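Local coordinates for protein peptidoglycan N-acetylglucosamine deacetylase (Agathobacter rectalis, PDB 5JMU) that probably removes acetyl groups from the N-acetylglucosamine of peptidoglycan, this chain being the zinc-binding catalytic domain of a membrane protein, at residues N61-E66 with E97-I102; I114-G119 with N138-R143; L146-N151 with L211-S216. All coordinates share one frame; numbering follows the deposited sequence. Where two conformers were deposited one is given.

Interaction 1 of 3, residues N61-E66 with E97-I102; sequences NMIAEE and EQMNSI
I63 and I102 mark the nearest backbone approach between the 61-66 and 97-102 segments, with their CA atoms 8.7 Å apart. Both segments are helical: the first belongs to helix 61-68, the second lies inside the longer helix 89-107. At that spacing the gap is bridged by side chains alone. I63 is directed toward the other helix, and its CD1 methyl does all the touching. Its CG1 lies beside the backbone N (chi1 -67°) and the chain then runs on extended, which carries CD1 out to the far helix. There it meets CE of selenomethionine M99, tip to tip, at 3.7 Å. M99 sets off to one side, but bends at chi2 and again at chi3, and this double bend brings its terminal methyl round to I63. I102 comes in at about a right angle to I63 and offers its CG2 branch, 4.0 Å from I63 CD1. One methyl is thus shared by two partners in a small, purely apolar contact. V73 touches I63 and I75 touches M99, so strand 72-77 touches both residues of the pair. This is packing of neighbouring helices over a strand, as expected in the distorted beta/alpha barrel of NodB-type polysaccharide deacetylases.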
loop_
_atom_site.group_PDB
_atom_site.type_symbol
_atom_site.label_atom_id
_atom_site.label_comp_id
_atom_site.label_asym_id
_atom_site.label_seq_id
_atom_site.Cartn_x
_atom_site.Cartn_y
_atom_site.Cartn_z
ATOM N N ASN A 61 2.862 -10.422 -14.190
ATOM C CA ASN A 61 3.801 -9.582 -14.928
ATOM C C ASN A 61 3.548 -8.093 -14.757
ATOM O O ASN A 61 4.432 -7.285 -15.068
ATOM C CB ASN A 61 3.753 -9.929 -16.404
ATOM C CG ASN A 61 2.376 -9.677 -16.994
ATOM O OD1 ASN A 61 1.364 -10.100 -16.415
ATOM N ND2 ASN A 61 2.316 -8.965 -18.144
HETATM N N MSE A 62 2.372 -7.713 -14.228
HETATM C CA MSE A 62 2.161 -6.286 -13.926
HETATM C C MSE A 62 3.064 -5.773 -12.835
HETATM O O MSE A 62 3.295 -4.562 -12.749
HETATM C CB MSE A 62 0.719 -5.998 -13.543
HETATM C CG MSE A 62 -0.273 -6.108 -14.676
HETATM SE SE MSE A 62 0.092 -4.873 -16.163
HETATM C CE MSE A 62 1.188 -5.969 -17.228
ATOM N N ILE A 63 3.600 -6.674 -12.010
ATOM C CA ILE A 63 4.553 -6.244 -10.984
ATOM C C ILE A 63 5.827 -5.720 -11.678
ATOM O O ILE A 63 6.378 -4.680 -11.292
ATOM C CB ILE A 63 4.883 -7.385 -10.041
ATOM C CG1 ILE A 63 3.634 -7.737 -9.250
ATOM C CG2 ILE A 63 6.102 -7.050 -9.124
ATOM C CD1 ILE A 63 3.783 -9.056 -8.422
ATOM N N ALA A 64 6.288 -6.442 -12.697
ATOM C CA ALA A 64 7.414 -5.960 -13.493
ATOM C C ALA A 64 7.092 -4.610 -14.119
ATOM O O ALA A 64 7.922 -3.730 -14.136
ATOM C CB ALA A 64 7.801 -6.986 -14.596
ATOM N N GLU A 65 5.885 -4.462 -14.659
ATOM C CA GLU A 65 5.503 -3.191 -15.298
ATOM C C GLU A 65 5.426 -2.033 -14.289
ATOM O O GLU A 65 5.791 -0.886 -14.618
ATOM C CB GLU A 65 4.157 -3.354 -16.026
ATOM C CG GLU A 65 3.871 -2.233 -17.025
ATOM C CD GLU A 65 4.875 -2.132 -18.192
ATOM O OE1 GLU A 65 5.551 -3.128 -18.541
ATOM O OE2 GLU A 65 4.980 -1.033 -18.784
ATOM N N GLU A 66 4.921 -2.309 -13.087
ATOM C CA GLU A 66 4.852 -1.264 -12.066
ATOM C C GLU A 66 6.248 -0.704 -11.780
ATOM O O GLU A 66 6.465 0.515 -11.725
ATOM C CB GLU A 66 4.218 -1.806 -10.776
ATOM C CG GLU A 66 2.708 -2.033 -10.939
ATOM C CD GLU A 66 2.094 -2.893 -9.841
ATOM O OE1 GLU A 66 2.798 -3.353 -8.910
ATOM O OE2 GLU A 66 0.865 -3.190 -9.955
ATOM N N GLU A 97 8.054 -13.776 2.560
ATOM C CA GLU A 97 9.202 -14.148 1.719
ATOM C C GLU A 97 8.797 -14.680 0.360
ATOM O O GLU A 97 9.483 -14.424 -0.646
ATOM C CB GLU A 97 10.078 -15.171 2.458
ATOM C CG GLU A 97 10.799 -14.544 3.646
ATOM C CD GLU A 97 11.574 -15.599 4.440
ATOM O OE1 GLU A 97 11.638 -16.779 3.973
ATOM O OE2 GLU A 97 12.094 -15.252 5.533
ATOM N N GLN A 98 7.702 -15.434 0.303
ATOM C CA GLN A 98 7.205 -15.882 -1.012
ATOM C C GLN A 98 6.869 -14.668 -1.890
ATOM O O GLN A 98 7.188 -14.629 -3.107
ATOM C CB GLN A 98 5.978 -16.766 -0.820
ATOM C CG GLN A 98 6.400 -18.172 -0.364
ATOM C CD GLN A 98 5.246 -18.947 0.240
ATOM O OE1 GLN A 98 5.423 -19.708 1.202
ATOM N NE2 GLN A 98 4.053 -18.748 -0.312
HETATM N N MSE A 99 6.234 -13.662 -1.303
HETATM C CA MSE A 99 5.865 -12.496 -2.078
HETATM C C MSE A 99 7.119 -11.711 -2.506
HETATM O O MSE A 99 7.236 -11.236 -3.641
HETATM C CB MSE A 99 4.914 -11.587 -1.285
HETATM C CG MSE A 99 4.301 -10.481 -2.182
HETATM SE SE MSE A 99 3.111 -11.245 -3.572
HETATM C CE MSE A 99 4.133 -10.851 -5.227
ATOM N N ASN A 100 8.084 -11.579 -1.587
ATOM C CA ASN A 100 9.314 -10.902 -1.934
ATOM C C ASN A 100 10.024 -11.602 -3.083
ATOM O O ASN A 100 10.597 -10.947 -3.943
ATOM C CB ASN A 100 10.264 -10.839 -0.732
ATOM C CG ASN A 100 11.464 -10.043 -1.049
ATOM O OD1 ASN A 100 11.377 -8.829 -1.131
ATOM N ND2 ASN A 100 12.607 -10.717 -1.257
ATOM N N SER A 101 10.007 -12.925 -3.074
ATOM C CA SER A 101 10.671 -13.695 -4.124
ATOM C C SER A 101 10.032 -13.420 -5.484
ATOM O O SER A 101 10.754 -13.300 -6.494
ATOM C CB SER A 101 10.633 -15.171 -3.810
ATOM O OG SER A 101 11.636 -15.372 -2.832
ATOM N N ILE A 102 8.705 -13.317 -5.515
ATOM C CA ILE A 102 8.049 -12.994 -6.789
ATOM C C ILE A 102 8.440 -11.584 -7.230
ATOM O O ILE A 102 8.682 -11.341 -8.438
ATOM C CB ILE A 102 6.512 -13.150 -6.685
ATOM C CG1 ILE A 102 6.176 -14.647 -6.633
ATOM C CG2 ILE A 102 5.840 -12.494 -7.870
ATOM C CD1 ILE A 102 4.744 -14.895 -6.051
#

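Interaction 2 of 3, residues I114-G119 with N138-R143; sequences IRFPGG and NDVTAR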
loop_
_atom_site.group_PDB
_atom_site.type_symbol
_atom_site.label_atom_id
_atom_site.label_comp_id
_atom_site.label_asym_id
_atom_site.label_seq_id
_atom_site.Cartn_x
_atom_site.Cartn_y
_atom_site.Cartn_z
ATOM N N ILE A 114 6.561 -2.895 3.396
ATOM C CA ILE A 114 5.394 -3.772 3.415
ATOM C C ILE A 114 4.173 -3.050 3.946
ATOM O O ILE A 114 4.274 -1.969 4.567
ATOM C CB ILE A 114 5.640 -5.066 4.269
ATOM C CG1 ILE A 114 5.561 -4.742 5.770
ATOM C CG2 ILE A 114 6.990 -5.667 3.960
ATOM C CD1 ILE A 114 5.496 -6.030 6.645
ATOM N N ARG A 115 2.991 -3.623 3.703
ATOM C CA ARG A 115 1.778 -3.199 4.398
ATOM C C ARG A 115 1.129 -4.460 4.924
ATOM O O ARG A 115 0.765 -5.343 4.144
ATOM C CB ARG A 115 0.825 -2.446 3.483
ATOM C CG ARG A 115 -0.545 -2.146 4.216
ATOM C CD ARG A 115 -1.376 -1.209 3.351
ATOM N NE ARG A 115 -0.843 0.149 3.372
ATOM C CZ ARG A 115 -1.088 1.044 2.395
ATOM N NH1 ARG A 115 -1.810 0.682 1.326
ATOM N NH2 ARG A 115 -0.629 2.308 2.484
ATOM N N PHE A 116 0.947 -4.534 6.234
ATOM C CA PHE A 116 0.296 -5.689 6.819
ATOM C C PHE A 116 -1.137 -5.806 6.329
ATOM O O PHE A 116 -1.851 -4.795 6.298
ATOM C CB PHE A 116 0.246 -5.554 8.341
ATOM C CG PHE A 116 1.562 -5.668 9.018
ATOM C CD1 PHE A 116 2.176 -6.913 9.244
ATOM C CD2 PHE A 116 2.226 -4.514 9.452
ATOM C CE1 PHE A 116 3.398 -7.022 9.933
ATOM C CE2 PHE A 116 3.488 -4.615 10.133
ATOM C CZ PHE A 116 4.080 -5.866 10.368
ATOM N N PRO A 117 -1.586 -7.029 5.979
ATOM C CA PRO A 117 -3.005 -7.195 5.673
ATOM C C PRO A 117 -3.862 -6.816 6.883
ATOM O O PRO A 117 -3.613 -7.239 8.012
ATOM C CB PRO A 117 -3.097 -8.691 5.296
ATOM C CG PRO A 117 -1.718 -8.953 4.636
ATOM C CD PRO A 117 -0.772 -8.218 5.569
ATOM N N GLY A 118 -4.840 -5.948 6.634
ATOM C CA GLY A 118 -5.702 -5.403 7.671
ATOM C C GLY A 118 -5.093 -4.178 8.355
ATOM O O GLY A 118 -5.724 -3.582 9.240
ATOM N N GLY A 119 -3.875 -3.799 7.959
ATOM C CA GLY A 119 -3.126 -2.736 8.638
ATOM C C GLY A 119 -2.371 -3.275 9.850
ATOM O O GLY A 119 -2.713 -4.343 10.356
ATOM N N ASN A 138 7.865 -5.620 15.518
ATOM C CA ASN A 138 9.259 -5.685 15.927
ATOM C C ASN A 138 10.090 -6.593 15.002
ATOM O O ASN A 138 11.219 -6.224 14.628
ATOM C CB ASN A 138 9.310 -6.104 17.405
ATOM C CG ASN A 138 8.856 -4.955 18.347
ATOM O OD1 ASN A 138 9.615 -3.999 18.532
ATOM N ND2 ASN A 138 7.623 -5.035 18.926
ATOM N N ASP A 139 9.545 -7.721 14.588
ATOM C CA ASP A 139 10.300 -8.637 13.716
ATOM C C ASP A 139 10.546 -8.025 12.336
ATOM O O ASP A 139 11.632 -8.214 11.757
ATOM C CB ASP A 139 9.567 -9.968 13.578
ATOM C CG ASP A 139 9.511 -10.740 14.896
ATOM O OD1 ASP A 139 10.498 -10.709 15.630
ATOM O OD2 ASP A 139 8.449 -11.301 15.210
ATOM N N VAL A 140 9.564 -7.325 11.779
ATOM C CA VAL A 140 9.732 -6.716 10.471
ATOM C C VAL A 140 10.846 -5.676 10.538
ATOM O O VAL A 140 11.708 -5.586 9.666
ATOM C CB VAL A 140 8.365 -6.108 10.017
ATOM C CG1 VAL A 140 8.513 -5.093 8.899
ATOM C CG2 VAL A 140 7.421 -7.232 9.605
ATOM N N THR A 141 10.850 -4.888 11.623
ATOM C CA THR A 141 11.873 -3.870 11.832
ATOM C C THR A 141 13.260 -4.503 11.961
ATOM O O THR A 141 14.247 -3.995 11.367
ATOM C CB THR A 141 11.514 -3.048 13.073
ATOM O OG1 THR A 141 10.204 -2.479 12.861
ATOM C CG2 THR A 141 12.541 -1.957 13.299
ATOM N N ALA A 142 13.356 -5.596 12.727
ATOM C CA ALA A 142 14.640 -6.296 12.908
ATOM C C ALA A 142 15.155 -6.817 11.567
ATOM O O ALA A 142 16.380 -6.944 11.356
ATOM C CB ALA A 142 14.460 -7.457 13.900
ATOM N N ARG A 143 14.235 -7.180 10.675
ATOM C CA ARG A 143 14.625 -7.630 9.340
ATOM C C ARG A 143 14.948 -6.503 8.358
ATOM O O ARG A 143 15.233 -6.780 7.176
ATOM C CB ARG A 143 13.528 -8.513 8.738
ATOM C CG ARG A 143 13.481 -9.800 9.524
ATOM C CD ARG A 143 12.215 -10.611 9.339
ATOM N NE ARG A 143 12.244 -11.385 8.110
ATOM C CZ ARG A 143 12.197 -12.713 8.022
ATOM N NH1 ARG A 143 12.115 -13.490 9.100
ATOM N NH2 ARG A 143 12.211 -13.258 6.820
#
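V140 meets I114 and F116 in a buried, wholly apolar contact, where helix 132-142 lies against the end of strand 113-114 and the loop that leaves it. The backbones stay well apart, the CA atoms of I114 and V140 being 8.8 Å from each other. V140 was modelled in two conformers, and the details here hold for one of them. In it, CG2 does most of the work: it lies 3.7 Å from I114 CD1 and also 3.7 Å from F116 CZ. The second branch, CG1, adds a contact of 3.9 Å to I114 CD1. I114 and V140 face each other tip to tip, whereas F116 and V140 slide past one another in opposite directions, with the methyl approaching the ring obliquely. I114 takes the less common rotamer in which CG1 is flanked by both backbone neighbours, N and C (chi1 76°). Its CD1 also rests 3.9 Å above the F116 ring plane, toward the rim, and the three side chains close into one cluster. M133, L136 and V137 of the same helix continue the packing on F116.

Past the ring, the chain reverses in a type II turn from F116 to G119, closed by G119 N to F116 O at 2.8 Å. R115 links this loop to the metal site: its O accepts a hydrogen bond from ND1 of the zinc ligand H76, which probably helps to fix the rotation of that imidazole, and its guanidinium makes a salt bridge to D27, the residue before zinc ligand D28. The R115-F116-P117 sequence matches the R-x-P pattern of the third conserved motif of CE4 deacetylases, which borders the active-site groove.

Interaction 3 of 3, residues L146-N151 with L211-S216; sequences LYCDWN and LPLTTS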
loop_
_atom_site.group_PDB
_atom_site.type_symbol
_atom_site.label_atom_id
_atom_site.label_comp_id
_atom_site.label_asym_id
_atom_site.label_seq_id
_atom_site.Cartn_x
_atom_site.Cartn_y
_atom_site.Cartn_z
ATOM N N LEU A 146 10.474 -1.765 6.272
ATOM C CA LEU A 146 9.633 -0.654 6.705
ATOM C C LEU A 146 8.208 -1.075 6.490
ATOM O O LEU A 146 7.945 -1.898 5.611
ATOM C CB LEU A 146 9.894 0.611 5.890
ATOM C CG LEU A 146 11.344 1.083 5.978
ATOM C CD1 LEU A 146 11.662 2.009 4.801
ATOM C CD2 LEU A 146 11.576 1.738 7.297
ATOM N N TYR A 147 7.282 -0.563 7.296
ATOM C CA TYR A 147 5.874 -0.871 7.016
ATOM C C TYR A 147 5.085 0.428 7.029
ATOM O O TYR A 147 5.478 1.403 7.667
ATOM C CB TYR A 147 5.273 -1.873 8.018
ATOM C CG TYR A 147 5.103 -1.388 9.455
ATOM C CD1 TYR A 147 6.149 -1.474 10.386
ATOM C CD2 TYR A 147 3.873 -0.850 9.879
ATOM C CE1 TYR A 147 5.968 -1.053 11.724
ATOM C CE2 TYR A 147 3.677 -0.435 11.198
ATOM C CZ TYR A 147 4.725 -0.510 12.097
ATOM O OH TYR A 147 4.489 -0.076 13.398
ATOM N N CYS A 148 3.993 0.447 6.291
ATOM C CA CYS A 148 3.183 1.671 6.185
ATOM C C CYS A 148 1.693 1.317 6.240
ATOM O O CYS A 148 1.224 0.382 5.570
ATOM C CB CYS A 148 3.523 2.378 4.876
ATOM S SG CYS A 148 2.866 4.058 4.771
ATOM N N ASP A 149 0.977 2.007 7.133
ATOM C CA ASP A 149 -0.475 1.976 7.152
ATOM C C ASP A 149 -1.000 3.116 6.264
ATOM O O ASP A 149 -0.499 3.275 5.165
ATOM C CB ASP A 149 -0.938 2.064 8.611
ATOM C CG ASP A 149 -0.488 0.849 9.416
ATOM O OD1 ASP A 149 -0.601 -0.302 8.896
ATOM O OD2 ASP A 149 -0.003 1.009 10.548
ATOM N N TRP A 150 -1.981 3.898 6.727
ATOM C CA TRP A 150 -2.526 4.975 5.894
ATOM C C TRP A 150 -3.217 5.994 6.798
ATOM O O TRP A 150 -3.511 5.687 7.947
ATOM C CB TRP A 150 -3.534 4.424 4.855
ATOM C CG TRP A 150 -4.694 3.706 5.514
ATOM C CD1 TRP A 150 -5.952 4.234 5.801
ATOM C CD2 TRP A 150 -4.728 2.331 5.949
ATOM N NE1 TRP A 150 -6.728 3.267 6.420
ATOM C CE2 TRP A 150 -6.000 2.098 6.517
ATOM C CE3 TRP A 150 -3.798 1.266 5.911
ATOM C CZ2 TRP A 150 -6.378 0.837 7.041
ATOM C CZ3 TRP A 150 -4.169 0.032 6.450
ATOM C CH2 TRP A 150 -5.445 -0.172 7.000
ATOM N N ASN A 151 -3.442 7.217 6.291
ATOM C CA ASN A 151 -4.222 8.172 7.060
ATOM C C ASN A 151 -5.336 8.825 6.222
ATOM O O ASN A 151 -5.955 9.772 6.697
ATOM C CB ASN A 151 -3.324 9.268 7.683
ATOM C CG ASN A 151 -2.581 10.071 6.641
ATOM O OD1 ASN A 151 -2.793 9.902 5.444
ATOM N ND2 ASN A 151 -1.711 10.975 7.095
ATOM N N LEU A 211 3.606 11.673 -4.704
ATOM C CA LEU A 211 4.896 11.017 -4.632
ATOM C C LEU A 211 4.730 9.518 -4.413
ATOM O O LEU A 211 3.721 9.080 -3.845
ATOM C CB LEU A 211 5.693 11.607 -3.484
ATOM C CG LEU A 211 6.131 13.060 -3.546
ATOM C CD1 LEU A 211 6.819 13.459 -2.230
ATOM C CD2 LEU A 211 7.052 13.214 -4.733
ATOM N N PRO A 212 5.723 8.715 -4.791
ATOM C CA PRO A 212 5.818 7.300 -4.378
ATOM C C PRO A 212 6.520 7.182 -3.017
ATOM O O PRO A 212 7.312 8.062 -2.641
ATOM C CB PRO A 212 6.678 6.658 -5.462
ATOM C CG PRO A 212 7.703 7.819 -5.809
ATOM C CD PRO A 212 6.890 9.146 -5.601
ATOM N N LEU A 213 6.215 6.117 -2.271
ATOM C CA LEU A 213 6.904 5.899 -0.999
ATOM C C LEU A 213 8.280 5.386 -1.296
ATOM O O LEU A 213 8.466 4.519 -2.172
ATOM C CB LEU A 213 6.132 4.888 -0.119
ATOM C CG LEU A 213 4.845 5.453 0.515
ATOM C CD1 LEU A 213 3.976 4.287 1.010
ATOM C CD2 LEU A 213 5.156 6.442 1.626
ATOM N N THR A 214 9.278 5.864 -0.544
ATOM C CA THR A 214 10.625 5.324 -0.632
ATOM C C THR A 214 11.134 5.049 0.775
ATOM O O THR A 214 10.463 5.325 1.749
ATOM C CB THR A 214 11.589 6.273 -1.341
ATOM O OG1 THR A 214 11.802 7.428 -0.513
ATOM C CG2 THR A 214 10.995 6.713 -2.662
ATOM N N THR A 215 12.330 4.502 0.863
ATOM C CA THR A 215 12.850 4.152 2.184
ATOM C C THR A 215 13.181 5.381 3.036
ATOM O O THR A 215 13.342 5.250 4.237
ATOM C CB THR A 215 14.109 3.264 2.075
ATOM O OG1 THR A 215 15.079 3.936 1.288
ATOM C CG2 THR A 215 13.722 1.908 1.424
ATOM N N SER A 216 13.274 6.553 2.419
ATOM C CA SER A 216 13.504 7.756 3.209
ATOM C C SER A 216 12.206 8.519 3.494
ATOM O O SER A 216 12.254 9.556 4.162
ATOM C CB SER A 216 14.539 8.649 2.512
ATOM O OG SER A 216 14.160 8.849 1.186
#
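L146 and C148 make the contact from one segment, T215 and L213 from the other, in two separate patches. The first is side chain against backbone. L146 CD1 sits 3.6 Å from T215 CA, with T215 O next at 3.7 Å. The T215 side chain only flanks this methyl: its CB is 3.9 Å and its CG2 4.0 Å from L146 CD1. With chi1 at 56°, T215 holds CG2 on the side of its backbone N, within touch of the leucine.

The second patch is side chain against side chain and more deeply buried. C148 SG stands 3.9 Å from L213 CD1, a sulfur-to-methyl packing contact with both CB atoms directed across the interface. A chi1 of -168° swings the sulfur away from the cysteine N, toward L213.

Polar links lie within or beyond the two segments. A weak hydrogen bond joins T214 OG1 and S216 OG at 3.2 Å, while L213 is held by its backbone, N to T49 OG1 and O to T72 OG1.

The 146-151 segment begins as strand 146-147, paired in parallel with strand 113-114, and C148 then packs on V182 of strand 180-186. The 211-216 segment follows strand 209-210, which pairs in parallel with strand 21-27; L213 touches Y23 and T25 of strand 21-27 and I113 of strand 113-114.

In the fold
Interactions 1, 2 and 3 follow one another along the chain. The side chains of F116 (interaction 2), M99 (interaction 1) and C148 (interaction 3) are about 9, 11 and 13 Å from the zinc held by D28, H76 and H80. Those of M99 and F116 are each about 6 Å from the side chain of H76, that of C148 about 10 Å. Interactions 1 and 2, with centres about 18 Å apart, approach each other where E97 and R143 meet, though the modelled spacing is too short to be trusted. Interactions 2 and 3 are closer, about 12 Å between centres: I114 N meets L146 O at 2.8 Å in the parallel strand pair, and R115 NH2 meets D149 O at 2.9 Å, both probable hydrogen bonds. Interactions 1 and 3 do not touch.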